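Long-range contacts in cell division protein FtsI/penicillin binding protein 2 (PDB 4ZTK), which probably cross-links peptidoglycan peptides as a penicillin-binding D,D-transpeptidase in bacterial cell division: residues H19-Q25 and N55-A60; V28-I32 and G44-I48; F85-A89 and K154-F160; L139-Q144 and L176-L181. Numbering follows the deposited sequence.

From the N terminus, the chain runs through 19-25 into helix 22-38, returns as strand 43-49 and turns back as strand 56-63. Interaction 1 closes this loop at the start of the helix and the edge strand, and interaction 2, nested inside it, lays the same helix over strand 43-49. The two touch through strand pairing: Ile-57 and Ala-58 both make backbone hydrogen bonds with Ile-48. Further along come interactions 3 and 4, which cross, since their segments alternate: 85-89, 139-144, 154-160, 176-181. They bundle helices 83-92, 136-146, 148-157 and 172-181, and meet where Ile-86 packs on Ser-143 and Leu-139. Interactions 2 and 4 lie on opposite sides of the chain's centre, about 31 Å apart between centres.

Interaction 1 (H19-Q25 and N55-A60); sequences HLDPRMQ and NIIAFA
A classic beta bulge in edge strand 56-63, where Ile-57 and Ala-58 both face Ile-48 of the neighbouring strand, receives the loop leading into helix 22-38. Ile-57 sits at phi/psi -113/-7; the strand residues after it are extended. CA atoms register Leu-20 with Ile-57 (4.1 Å) and Gln-25 with Ala-58 (4.8 Å). One backbone hydrogen bond crosses, Asp-21 N to Ile-57 O (2.7 Å, nearly linear), with Leu-20 CA also 3.4 Å from Ile-57 O. Asp-21 is the helix N-cap, its OD2 taking a weak bond from Met-24 N at 3.4 Å. Apolar packing comes from selenomethionine Met-24 (m, m, m): its CB lies 3.8 Å from Ala-58 CB and its CG 4.2 Å from Ile-57 CD1. Asn-55 CG lies over one face of the His-19 ring, 3.4 Å from His-19 CD2. The side-chain amide of Gln-25 (t, p) pairs with both backbone groups of Phe-59: Phe-59 N donates to Gln-25 OE1 at 3.0 Å, and Gln-25 NE2 donates to Phe-59 O at 2.8 Å.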
loop_
_atom_site.group_PDB
_atom_site.type_symbol
_atom_site.label_atom_id
_atom_site.label_comp_id
_atom_site.label_asym_id
_atom_site.label_seq_id
_atom_site.Cartn_x
_atom_site.Cartn_y
_atom_site.Cartn_z
ATOM N N HIS A 19 -9.377 15.045 11.149
ATOM C CA HIS A 19 -8.953 15.902 10.041
ATOM C C HIS A 19 -9.751 15.689 8.753
ATOM O O HIS A 19 -9.332 16.118 7.678
ATOM C CB HIS A 19 -7.462 15.701 9.759
ATOM C CG HIS A 19 -6.598 15.798 10.978
ATOM N ND1 HIS A 19 -6.234 17.004 11.538
ATOM C CD2 HIS A 19 -6.027 14.840 11.743
ATOM C CE1 HIS A 19 -5.475 16.783 12.596
ATOM N NE2 HIS A 19 -5.333 15.478 12.742
ATOM N N LEU A 20 -10.904 15.042 8.871
ATOM C CA LEU A 20 -11.692 14.642 7.705
ATOM C C LEU A 20 -12.153 15.801 6.822
ATOM O O LEU A 20 -12.586 16.839 7.316
ATOM C CB LEU A 20 -12.895 13.802 8.143
ATOM C CG LEU A 20 -12.771 12.287 7.957
ATOM C CD1 LEU A 20 -11.412 11.776 8.419
ATOM C CD2 LEU A 20 -13.884 11.575 8.699
ATOM N N ASP A 21 -12.046 15.609 5.510
ATOM C CA ASP A 21 -12.522 16.583 4.532
ATOM C C ASP A 21 -13.788 16.084 3.836
ATOM O O ASP A 21 -13.750 15.089 3.109
ATOM C CB ASP A 21 -11.446 16.875 3.485
ATOM C CG ASP A 21 -11.929 17.829 2.410
ATOM O OD1 ASP A 21 -12.535 18.864 2.762
ATOM O OD2 ASP A 21 -11.719 17.541 1.214
ATOM N N PRO A 22 -14.912 16.784 4.054
ATOM C CA PRO A 22 -16.244 16.405 3.562
ATOM C C PRO A 22 -16.316 16.146 2.055
ATOM O O PRO A 22 -17.067 15.266 1.635
ATOM C CB PRO A 22 -17.121 17.607 3.948
ATOM C CG PRO A 22 -16.168 18.707 4.289
ATOM C CD PRO A 22 -14.952 18.035 4.826
ATOM N N ARG A 23 -15.562 16.895 1.260
ATOM C CA ARG A 23 -15.525 16.664 -0.183
ATOM C C ARG A 23 -14.844 15.331 -0.512
ATOM O O ARG A 23 -15.329 14.558 -1.346
ATOM C CB ARG A 23 -14.800 17.806 -0.895
ATOM C CG ARG A 23 -14.767 17.666 -2.409
ATOM C CD ARG A 23 -13.502 18.273 -3.001
ATOM N NE ARG A 23 -13.458 18.141 -4.457
ATOM C CZ ARG A 23 -12.358 18.292 -5.189
ATOM N NH1 ARG A 23 -11.201 18.574 -4.602
ATOM N NH2 ARG A 23 -12.412 18.154 -6.508
HETATM N N MSE A 24 -13.718 15.064 0.142
HETATM C CA MSE A 24 -13.001 13.810 -0.075
HETATM C C MSE A 24 -13.810 12.635 0.452
HETATM O O MSE A 24 -13.862 11.575 -0.173
HETATM C CB MSE A 24 -11.628 13.833 0.598
HETATM C CG MSE A 24 -10.611 14.765 -0.040
HETATM SE SE MSE A 24 -10.269 14.413 -1.933
HETATM C CE MSE A 24 -10.256 12.460 -1.930
ATOM N N GLN A 25 -14.442 12.837 1.605
ATOM C CA GLN A 25 -15.226 11.792 2.250
ATOM C C GLN A 25 -16.359 11.300 1.360
ATOM O O GLN A 25 -16.585 10.099 1.233
ATOM C CB GLN A 25 -15.799 12.295 3.575
ATOM C CG GLN A 25 -16.538 11.232 4.351
ATOM C CD GLN A 25 -15.642 10.066 4.722
ATOM O OE1 GLN A 25 -14.427 10.211 4.826
ATOM N NE2 GLN A 25 -16.241 8.900 4.925
ATOM N N ASN A 55 -2.015 12.937 8.142
ATOM C CA ASN A 55 -3.375 12.888 8.677
ATOM C C ASN A 55 -4.340 12.233 7.700
ATOM O O ASN A 55 -4.284 12.496 6.501
ATOM C CB ASN A 55 -3.879 14.296 8.996
ATOM C CG ASN A 55 -3.101 14.953 10.108
ATOM O OD1 ASN A 55 -2.624 14.284 11.025
ATOM N ND2 ASN A 55 -2.967 16.270 10.035
ATOM N N ILE A 56 -5.221 11.382 8.216
ATOM C CA ILE A 56 -6.306 10.827 7.420
ATOM C C ILE A 56 -7.308 11.934 7.142
ATOM O O ILE A 56 -7.781 12.591 8.073
ATOM C CB ILE A 56 -7.039 9.711 8.177
ATOM C CG1 ILE A 56 -6.048 8.639 8.630
ATOM C CG2 ILE A 56 -8.138 9.110 7.313
ATOM C CD1 ILE A 56 -5.334 7.980 7.500
ATOM N N ILE A 57 -7.627 12.153 5.870
ATOM C CA ILE A 57 -8.592 13.189 5.511
ATOM C C ILE A 57 -9.869 12.604 4.922
ATOM O O ILE A 57 -10.831 13.325 4.669
ATOM C CB ILE A 57 -7.999 14.223 4.536
ATOM C CG1 ILE A 57 -7.616 13.557 3.215
ATOM C CG2 ILE A 57 -6.803 14.920 5.166
ATOM C CD1 ILE A 57 -7.019 14.515 2.215
ATOM N N ALA A 58 -9.868 11.296 4.700
ATOM C CA ALA A 58 -11.082 10.584 4.322
ATOM C C ALA A 58 -10.924 9.095 4.592
ATOM O O ALA A 58 -9.832 8.535 4.448
ATOM C CB ALA A 58 -11.427 10.833 2.863
ATOM N N PHE A 59 -12.023 8.463 4.984
ATOM C CA PHE A 59 -12.028 7.052 5.335
ATOM C C PHE A 59 -13.448 6.536 5.162
ATOM O O PHE A 59 -14.369 7.030 5.806
ATOM C CB PHE A 59 -11.585 6.883 6.791
ATOM C CG PHE A 59 -11.360 5.453 7.206
ATOM C CD1 PHE A 59 -12.430 4.610 7.470
ATOM C CD2 PHE A 59 -10.077 4.960 7.356
ATOM C CE1 PHE A 59 -12.220 3.300 7.854
ATOM C CE2 PHE A 59 -9.860 3.648 7.743
ATOM C CZ PHE A 59 -10.934 2.818 7.991
ATOM N N ALA A 60 -13.636 5.554 4.289
ATOM C CA ALA A 60 -14.951 4.941 4.134
ATOM C C ALA A 60 -14.844 3.443 3.902
ATOM O O ALA A 60 -13.915 2.970 3.242
ATOM C CB ALA A 60 -15.724 5.595 3.002
#

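Interaction 2 (V28-I32 and G44-I48); sequences VEKQI and GVIAI
Helix 28-32 runs roughly antiparallel to strand 44-48, the axes 8.4 Å apart at closest and their directions 150° apart. The segments meet by van der Waals packing, mostly of aliphatic side chains, without hydrogen bonds between them; the nearest CA pairs are Val-28 with Ile-46 and Ile-32 with Val-45, both at 6.3 Å. Val-28 (m) comes first: its CG1 sits between two strand side chains, 3.7 Å from Ile-46 CG2 and 3.7 Å from Ile-48 CG1. Gln-31 adds only its CB, 4.1 Å from Ile-46 CD1, before its side chain turns away toward helix 295-310. One turn after Val-28, Ile-32 (t, p) lies along the strand backbone, its CG1 3.5 Å from Gly-44 C and its CD1 3.5 Å from Val-45 N and 3.6 Å from Ile-46 CG1. A CB on Gly-44 would crowd Ile-32 CD1 at 3.0 Å, so the glycine lets Ile-32 lie close. Ile-46 (m, t) and Ile-48 point at the helix, Val-45 and Ala-47 to the other face, where helix 189-200 lies. A sheet flanked by helices on both faces typifies the penicillin-binding transpeptidase and beta-lactamase fold.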
loop_
_atom_site.group_PDB
_atom_site.type_symbol
_atom_site.label_atom_id
_atom_site.label_comp_id
_atom_site.label_asym_id
_atom_site.label_seq_id
_atom_site.Cartn_x
_atom_site.Cartn_y
_atom_site.Cartn_z
ATOM N N VAL A 28 -14.996 9.095 -1.580
ATOM C CA VAL A 28 -14.618 7.720 -1.257
ATOM C C VAL A 28 -15.838 6.895 -0.851
ATOM O O VAL A 28 -15.889 5.687 -1.080
ATOM C CB VAL A 28 -13.505 7.654 -0.187
ATOM C CG1 VAL A 28 -12.238 8.298 -0.719
ATOM C CG2 VAL A 28 -13.946 8.325 1.117
ATOM N N GLU A 29 -16.826 7.563 -0.267
ATOM C CA GLU A 29 -18.081 6.911 0.091
ATOM C C GLU A 29 -18.814 6.355 -1.124
ATOM O O GLU A 29 -19.276 5.226 -1.090
ATOM C CB GLU A 29 -18.985 7.861 0.881
ATOM C CG GLU A 29 -18.654 7.922 2.361
ATOM C CD GLU A 29 -19.409 9.022 3.084
ATOM O OE1 GLU A 29 -19.959 9.910 2.400
ATOM O OE2 GLU A 29 -19.454 8.997 4.332
ATOM N N LYS A 30 -18.908 7.139 -2.196
ATOM C CA LYS A 30 -19.532 6.669 -3.434
ATOM C C LYS A 30 -18.731 5.545 -4.087
ATOM O O LYS A 30 -19.301 4.585 -4.609
ATOM C CB LYS A 30 -19.677 7.808 -4.445
ATOM C CG LYS A 30 -20.527 8.959 -3.975
ATOM C CD LYS A 30 -20.707 10.007 -5.065
ATOM C CE LYS A 30 -19.385 10.659 -5.438
ATOM N NZ LYS A 30 -19.572 11.720 -6.469
ATOM N N GLN A 31 -17.410 5.680 -4.077
ATOM C CA GLN A 31 -16.551 4.757 -4.811
ATOM C C GLN A 31 -16.426 3.379 -4.163
ATOM O O GLN A 31 -16.510 2.364 -4.854
ATOM C CB GLN A 31 -15.162 5.364 -5.038
ATOM C CG GLN A 31 -15.144 6.597 -5.936
ATOM C CD GLN A 31 -15.498 6.288 -7.383
ATOM O OE1 GLN A 31 -15.592 5.125 -7.783
ATOM N NE2 GLN A 31 -15.692 7.336 -8.176
ATOM N N ILE A 32 -16.217 3.331 -2.849
ATOM C CA ILE A 32 -16.004 2.037 -2.188
ATOM C C ILE A 32 -17.294 1.223 -2.117
ATOM O O ILE A 32 -17.283 -0.001 -2.242
ATOM C CB ILE A 32 -15.373 2.170 -0.774
ATOM C CG1 ILE A 32 -14.853 0.812 -0.299
ATOM C CG2 ILE A 32 -16.362 2.743 0.246
ATOM C CD1 ILE A 32 -13.819 0.192 -1.226
ATOM N N GLY A 44 -14.851 -3.709 1.889
ATOM C CA GLY A 44 -13.855 -2.890 1.232
ATOM C C GLY A 44 -13.677 -1.589 1.974
ATOM O O GLY A 44 -14.575 -1.150 2.686
ATOM N N VAL A 45 -12.519 -0.969 1.801
ATOM C CA VAL A 45 -12.215 0.280 2.477
ATOM C C VAL A 45 -11.335 1.151 1.590
ATOM O O VAL A 45 -10.484 0.642 0.861
ATOM C CB VAL A 45 -11.513 0.026 3.835
ATOM C CG1 VAL A 45 -10.296 -0.880 3.654
ATOM C CG2 VAL A 45 -11.113 1.343 4.511
ATOM N N ILE A 46 -11.570 2.459 1.630
ATOM C CA ILE A 46 -10.678 3.424 1.005
ATOM C C ILE A 46 -10.282 4.487 2.021
ATOM O O ILE A 46 -11.126 5.010 2.753
ATOM C CB ILE A 46 -11.334 4.128 -0.193
ATOM C CG1 ILE A 46 -11.746 3.111 -1.256
ATOM C CG2 ILE A 46 -10.381 5.150 -0.791
ATOM C CD1 ILE A 46 -12.538 3.726 -2.387
ATOM N N ALA A 47 -8.997 4.810 2.062
ATOM C CA ALA A 47 -8.522 5.882 2.921
ATOM C C ALA A 47 -7.677 6.861 2.121
ATOM O O ALA A 47 -6.962 6.467 1.196
ATOM C CB ALA A 47 -7.736 5.320 4.101
ATOM N N ILE A 48 -7.792 8.139 2.465
ATOM C CA ILE A 48 -6.973 9.187 1.870
ATOM C C ILE A 48 -6.217 9.888 2.987
ATOM O O ILE A 48 -6.760 10.099 4.061
ATOM C CB ILE A 48 -7.823 10.246 1.145
ATOM C CG1 ILE A 48 -8.945 9.596 0.328
ATOM C CG2 ILE A 48 -6.939 11.141 0.279
ATOM C CD1 ILE A 48 -8.479 8.796 -0.824
#

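Interaction 3 (F85-A89 and K154-F160); sequences FIAAA and KLTEFGF
An aromatic cluster of Phe-85, Phe-158 and Phe-160 forms the heart of this buried contact in the helical part of the transpeptidase fold. Helix 83-92 packs against the C-terminal end of helix 148-157, with CA registers of Phe-85 to Leu-155 (6.6 Å) and Ala-89 to Lys-154 (5.8 Å). The second helix ends in a Schellman motif: Gly-159 takes positive phi (100°), Phe-160 N bonds to Leu-155 O at 3.0 Å and Gly-159 N to Thr-156 O at 2.9 Å. Phe-158 reaches Phe-85 from the end of the helix, and the turn at Gly-159 brings Phe-160 back to the same ring; both are m at chi1. Phe-85 (m) turns its edge to the face of Phe-158, centroids 4.8 Å apart and planes at 68°, while Phe-160 turns its edge to the face of Phe-85, centroids 4.9 Å and 67°. The closest atoms are Phe-85 CD1 to Phe-158 CG, 3.4 Å, and Phe-85 CG to Phe-160 CE2, 3.6 Å. Aliphatic contacts extend the cluster: Leu-155 CD1 is 4.1 Å from Phe-85 CB, Leu-155 CD2 3.8 Å from Ile-86 CD1, and Lys-154 CG 3.6 Å from Ala-89 CB. Within 154-160, Lys-154 NZ makes a salt bridge with Glu-157 OE2 at 2.8 Å. Helix 189-200 closes over the aromatics, Tyr-196 stacking edge-to-face with Phe-85; Ile-86 packs on helix 136-146, and Ala-87 and Ala-88 on helix 216-231.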
loop_
_atom_site.group_PDB
_atom_site.type_symbol
_atom_site.label_atom_id
_atom_site.label_comp_id
_atom_site.label_asym_id
_atom_site.label_seq_id
_atom_site.Cartn_x
_atom_site.Cartn_y
_atom_site.Cartn_z
ATOM N N PHE A 85 9.337 -0.410 0.528
ATOM C CA PHE A 85 10.101 -0.080 1.731
ATOM C C PHE A 85 11.317 -0.992 1.906
ATOM O O PHE A 85 12.370 -0.549 2.376
ATOM C CB PHE A 85 9.196 -0.108 2.964
ATOM C CG PHE A 85 8.005 0.809 2.847
ATOM C CD1 PHE A 85 8.112 2.148 3.188
ATOM C CD2 PHE A 85 6.789 0.336 2.376
ATOM C CE1 PHE A 85 7.019 3.002 3.074
ATOM C CE2 PHE A 85 5.691 1.182 2.256
ATOM C CZ PHE A 85 5.811 2.522 2.610
ATOM N N ILE A 86 11.166 -2.259 1.528
ATOM C CA ILE A 86 12.297 -3.182 1.488
ATOM C C ILE A 86 13.352 -2.633 0.538
ATOM O O ILE A 86 14.530 -2.567 0.874
ATOM C CB ILE A 86 11.874 -4.583 1.001
ATOM C CG1 ILE A 86 10.941 -5.254 2.008
ATOM C CG2 ILE A 86 13.094 -5.461 0.751
ATOM C CD1 ILE A 86 11.595 -5.577 3.333
ATOM N N ALA A 87 12.913 -2.228 -0.649
ATOM C CA ALA A 87 13.810 -1.661 -1.649
ATOM C C ALA A 87 14.474 -0.384 -1.145
ATOM O O ALA A 87 15.670 -0.182 -1.349
ATOM C CB ALA A 87 13.064 -1.392 -2.946
ATOM N N ALA A 88 13.691 0.475 -0.498
ATOM C CA ALA A 88 14.195 1.743 0.023
ATOM C C ALA A 88 15.299 1.512 1.041
ATOM O O ALA A 88 16.349 2.152 0.986
ATOM C CB ALA A 88 13.065 2.550 0.648
ATOM N N ALA A 89 15.055 0.589 1.968
ATOM C CA ALA A 89 16.036 0.257 2.995
ATOM C C ALA A 89 17.336 -0.243 2.374
ATOM O O ALA A 89 18.425 0.130 2.810
ATOM C CB ALA A 89 15.469 -0.786 3.947
ATOM N N LYS A 154 15.117 0.110 9.492
ATOM C CA LYS A 154 14.577 1.043 8.511
ATOM C C LYS A 154 13.065 0.897 8.353
ATOM O O LYS A 154 12.357 1.895 8.227
ATOM C CB LYS A 154 15.298 0.922 7.164
ATOM C CG LYS A 154 14.897 1.991 6.150
ATOM C CD LYS A 154 15.155 3.397 6.678
ATOM C CE LYS A 154 16.630 3.626 6.952
ATOM N NZ LYS A 154 16.857 4.935 7.621
ATOM N N LEU A 155 12.560 -0.333 8.377
ATOM C CA LEU A 155 11.114 -0.528 8.264
ATOM C C LEU A 155 10.387 -0.031 9.516
ATOM O O LEU A 155 9.260 0.463 9.434
ATOM C CB LEU A 155 10.756 -1.985 7.961
ATOM C CG LEU A 155 10.472 -2.251 6.477
ATOM C CD1 LEU A 155 11.697 -1.952 5.621
ATOM C CD2 LEU A 155 9.987 -3.676 6.255
ATOM N N THR A 156 11.040 -0.153 10.668
ATOM C CA THR A 156 10.488 0.378 11.906
ATOM C C THR A 156 10.364 1.894 11.796
ATOM O O THR A 156 9.345 2.473 12.171
ATOM C CB THR A 156 11.354 -0.013 13.128
ATOM O OG1 THR A 156 11.218 -1.419 13.368
ATOM C CG2 THR A 156 10.921 0.755 14.385
ATOM N N GLU A 157 11.397 2.523 11.251
ATOM C CA GLU A 157 11.380 3.963 11.024
ATOM C C GLU A 157 10.288 4.410 10.052
ATOM O O GLU A 157 9.834 5.552 10.113
ATOM C CB GLU A 157 12.750 4.441 10.543
ATOM C CG GLU A 157 13.806 4.414 11.634
ATOM C CD GLU A 157 15.176 4.833 11.137
ATOM O OE1 GLU A 157 16.142 4.762 11.925
ATOM O OE2 GLU A 157 15.289 5.233 9.959
ATOM N N PHE A 158 9.881 3.521 9.148
ATOM C CA PHE A 158 8.776 3.806 8.234
ATOM C C PHE A 158 7.402 3.609 8.880
ATOM O O PHE A 158 6.372 3.844 8.241
ATOM C CB PHE A 158 8.861 2.935 6.976
ATOM C CG PHE A 158 9.719 3.519 5.888
ATOM C CD1 PHE A 158 9.329 4.670 5.224
ATOM C CD2 PHE A 158 10.905 2.901 5.516
ATOM C CE1 PHE A 158 10.111 5.206 4.213
ATOM C CE2 PHE A 158 11.696 3.430 4.504
ATOM C CZ PHE A 158 11.299 4.587 3.854
ATOM N N GLY A 159 7.387 3.155 10.131
ATOM C CA GLY A 159 6.141 2.981 10.855
ATOM C C GLY A 159 5.642 1.547 10.888
ATOM O O GLY A 159 4.505 1.295 11.285
ATOM N N PHE A 160 6.483 0.604 10.472
ATOM C CA PHE A 160 6.101 -0.803 10.498
ATOM C C PHE A 160 6.486 -1.492 11.809
ATOM O O PHE A 160 7.565 -1.265 12.358
ATOM C CB PHE A 160 6.708 -1.563 9.311
ATOM C CG PHE A 160 6.141 -1.160 7.988
ATOM C CD1 PHE A 160 4.940 -1.691 7.546
ATOM C CD2 PHE A 160 6.798 -0.239 7.188
ATOM C CE1 PHE A 160 4.405 -1.317 6.320
ATOM C CE2 PHE A 160 6.269 0.143 5.960
ATOM C CZ PHE A 160 5.071 -0.396 5.526
#

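Interaction 4 (L139-Q144 and L176-L181); sequences LIRVSQ and LAMAAL
Two helices of the all-helical region, 136-146 and 172-181, pack closely here, next to helix 83-92 and Lys-83, which belongs to a pattern consistent with the SxxK motif of penicillin-binding proteins. The axes of 139-144 and 176-181 approach to 8.1 Å, their directions 129° apart. The nearest CA pairs are Ile-140 with Ala-177, 4.9 Å, and Gln-144 with Leu-176, 5.5 Å. Ala-180 points into the first helix, its CB 3.6 Å from both Leu-139 O and Ile-140 CA and 3.9 Å from Ser-143 CB. Ile-140 (m, t) runs beside the other helix, CG2 3.6 Å from Ala-177 CB and CD1 4.0 Å from Leu-181 CG. Leu-176 (m, t) places CD1 3.8 Å from Gln-144 CA, while Gln-144 NE2 bonds to Asp-173 O. The single hydrogen bond across the segments runs from Ser-143 OG (chi1 t) to Leu-176 O, 3.0 Å. Small residues, Ala-177, Ala-180 and Ser-143, thus allow backbone-close packing, and the serine hydroxyl gives a mainly apolar interface one directional link to the facing helix's main chain.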
loop_
_atom_site.group_PDB
_atom_site.type_symbol
_atom_site.label_atom_id
_atom_site.label_comp_id
_atom_site.label_asym_id
_atom_site.label_seq_id
_atom_site.Cartn_x
_atom_site.Cartn_y
_atom_site.Cartn_z
ATOM N N LEU A 139 12.843 -9.609 -4.488
ATOM C CA LEU A 139 12.723 -8.768 -3.301
ATOM C C LEU A 139 13.172 -9.509 -2.045
ATOM O O LEU A 139 13.748 -8.910 -1.129
ATOM C CB LEU A 139 11.299 -8.232 -3.130
ATOM C CG LEU A 139 11.045 -6.840 -3.715
ATOM C CD1 LEU A 139 11.921 -5.797 -3.029
ATOM C CD2 LEU A 139 11.283 -6.835 -5.214
ATOM N N ILE A 140 12.913 -10.812 -2.002
ATOM C CA ILE A 140 13.362 -11.615 -0.876
ATOM C C ILE A 140 14.886 -11.616 -0.808
ATOM O O ILE A 140 15.474 -11.423 0.258
ATOM C CB ILE A 140 12.858 -13.057 -0.956
ATOM C CG1 ILE A 140 11.356 -13.118 -0.672
ATOM C CG2 ILE A 140 13.594 -13.897 0.058
ATOM C CD1 ILE A 140 10.744 -14.505 -0.890
ATOM N N ARG A 141 15.519 -11.821 -1.958
ATOM C CA ARG A 141 16.971 -11.798 -2.040
ATOM C C ARG A 141 17.501 -10.433 -1.605
ATOM O O ARG A 141 18.466 -10.347 -0.852
ATOM C CB ARG A 141 17.441 -12.145 -3.457
ATOM C CG ARG A 141 18.945 -12.079 -3.643
ATOM C CD ARG A 141 19.399 -12.845 -4.881
ATOM N NE ARG A 141 18.675 -12.439 -6.083
ATOM C CZ ARG A 141 18.995 -12.828 -7.314
ATOM N NH1 ARG A 141 18.281 -12.414 -8.355
ATOM N NH2 ARG A 141 20.034 -13.629 -7.506
ATOM N N VAL A 142 16.854 -9.372 -2.069
ATOM C CA VAL A 142 17.221 -8.020 -1.670
ATOM C C VAL A 142 17.165 -7.867 -0.147
ATOM O O VAL A 142 18.102 -7.362 0.472
ATOM C CB VAL A 142 16.311 -6.982 -2.354
ATOM C CG1 VAL A 142 16.407 -5.633 -1.663
ATOM C CG2 VAL A 142 16.675 -6.859 -3.826
ATOM N N SER A 143 16.072 -8.334 0.448
ATOM C CA SER A 143 15.898 -8.287 1.895
ATOM C C SER A 143 16.967 -9.083 2.639
ATOM O O SER A 143 17.550 -8.597 3.615
ATOM C CB SER A 143 14.507 -8.794 2.279
ATOM O OG SER A 143 14.302 -8.709 3.682
ATOM N N GLN A 144 17.224 -10.305 2.180
ATOM C CA GLN A 144 18.189 -11.171 2.847
ATOM C C GLN A 144 19.611 -10.636 2.751
ATOM O O GLN A 144 20.393 -10.765 3.692
ATOM C CB GLN A 144 18.112 -12.598 2.299
ATOM C CG GLN A 144 16.814 -13.298 2.652
ATOM C CD GLN A 144 16.673 -14.641 1.981
ATOM O OE1 GLN A 144 17.223 -14.872 0.906
ATOM N NE2 GLN A 144 15.931 -15.542 2.613
ATOM N N LEU A 176 13.517 -12.607 7.082
ATOM C CA LEU A 176 13.700 -11.554 6.081
ATOM C C LEU A 176 12.901 -11.882 4.815
ATOM O O LEU A 176 12.423 -10.989 4.118
ATOM C CB LEU A 176 15.182 -11.362 5.754
ATOM C CG LEU A 176 16.002 -10.689 6.860
ATOM C CD1 LEU A 176 17.478 -10.649 6.497
ATOM C CD2 LEU A 176 15.480 -9.281 7.140
ATOM N N ALA A 177 12.760 -13.173 4.524
ATOM C CA ALA A 177 11.952 -13.609 3.393
ATOM C C ALA A 177 10.491 -13.268 3.647
ATOM O O ALA A 177 9.796 -12.775 2.761
ATOM C CB ALA A 177 12.122 -15.110 3.162
HETATM N N MSE A 178 10.035 -13.529 4.868
HETATM C CA MSE A 178 8.661 -13.223 5.250
HETATM C C MSE A 178 8.417 -11.720 5.225
HETATM O O MSE A 178 7.349 -11.265 4.826
HETATM C CB MSE A 178 8.355 -13.774 6.642
HETATM C CG MSE A 178 8.376 -15.294 6.725
HETATM SE SE MSE A 178 8.077 -15.937 8.541
HETATM C CE MSE A 178 6.190 -15.479 8.728
ATOM N N ALA A 179 9.416 -10.956 5.658
ATOM C CA ALA A 179 9.340 -9.498 5.633
ATOM C C ALA A 179 9.133 -8.983 4.216
ATOM O O ALA A 179 8.299 -8.112 3.981
ATOM C CB ALA A 179 10.599 -8.895 6.229
ATOM N N ALA A 180 9.894 -9.527 3.272
ATOM C CA ALA A 180 9.825 -9.079 1.883
ATOM C C ALA A 180 8.469 -9.400 1.268
ATOM O O ALA A 180 8.019 -8.720 0.346
ATOM C CB ALA A 180 10.945 -9.703 1.061
ATOM N N LEU A 181 7.820 -10.437 1.787
ATOM C CA LEU A 181 6.491 -10.808 1.324
ATOM C C LEU A 181 5.400 -10.085 2.107
ATOM O O LEU A 181 4.223 -10.178 1.772
ATOM C CB LEU A 181 6.300 -12.317 1.432
ATOM C CG LEU A 181 7.269 -13.091 0.542
ATOM C CD1 LEU A 181 7.016 -14.563 0.666
ATOM C CD2 LEU A 181 7.117 -12.641 -0.895
#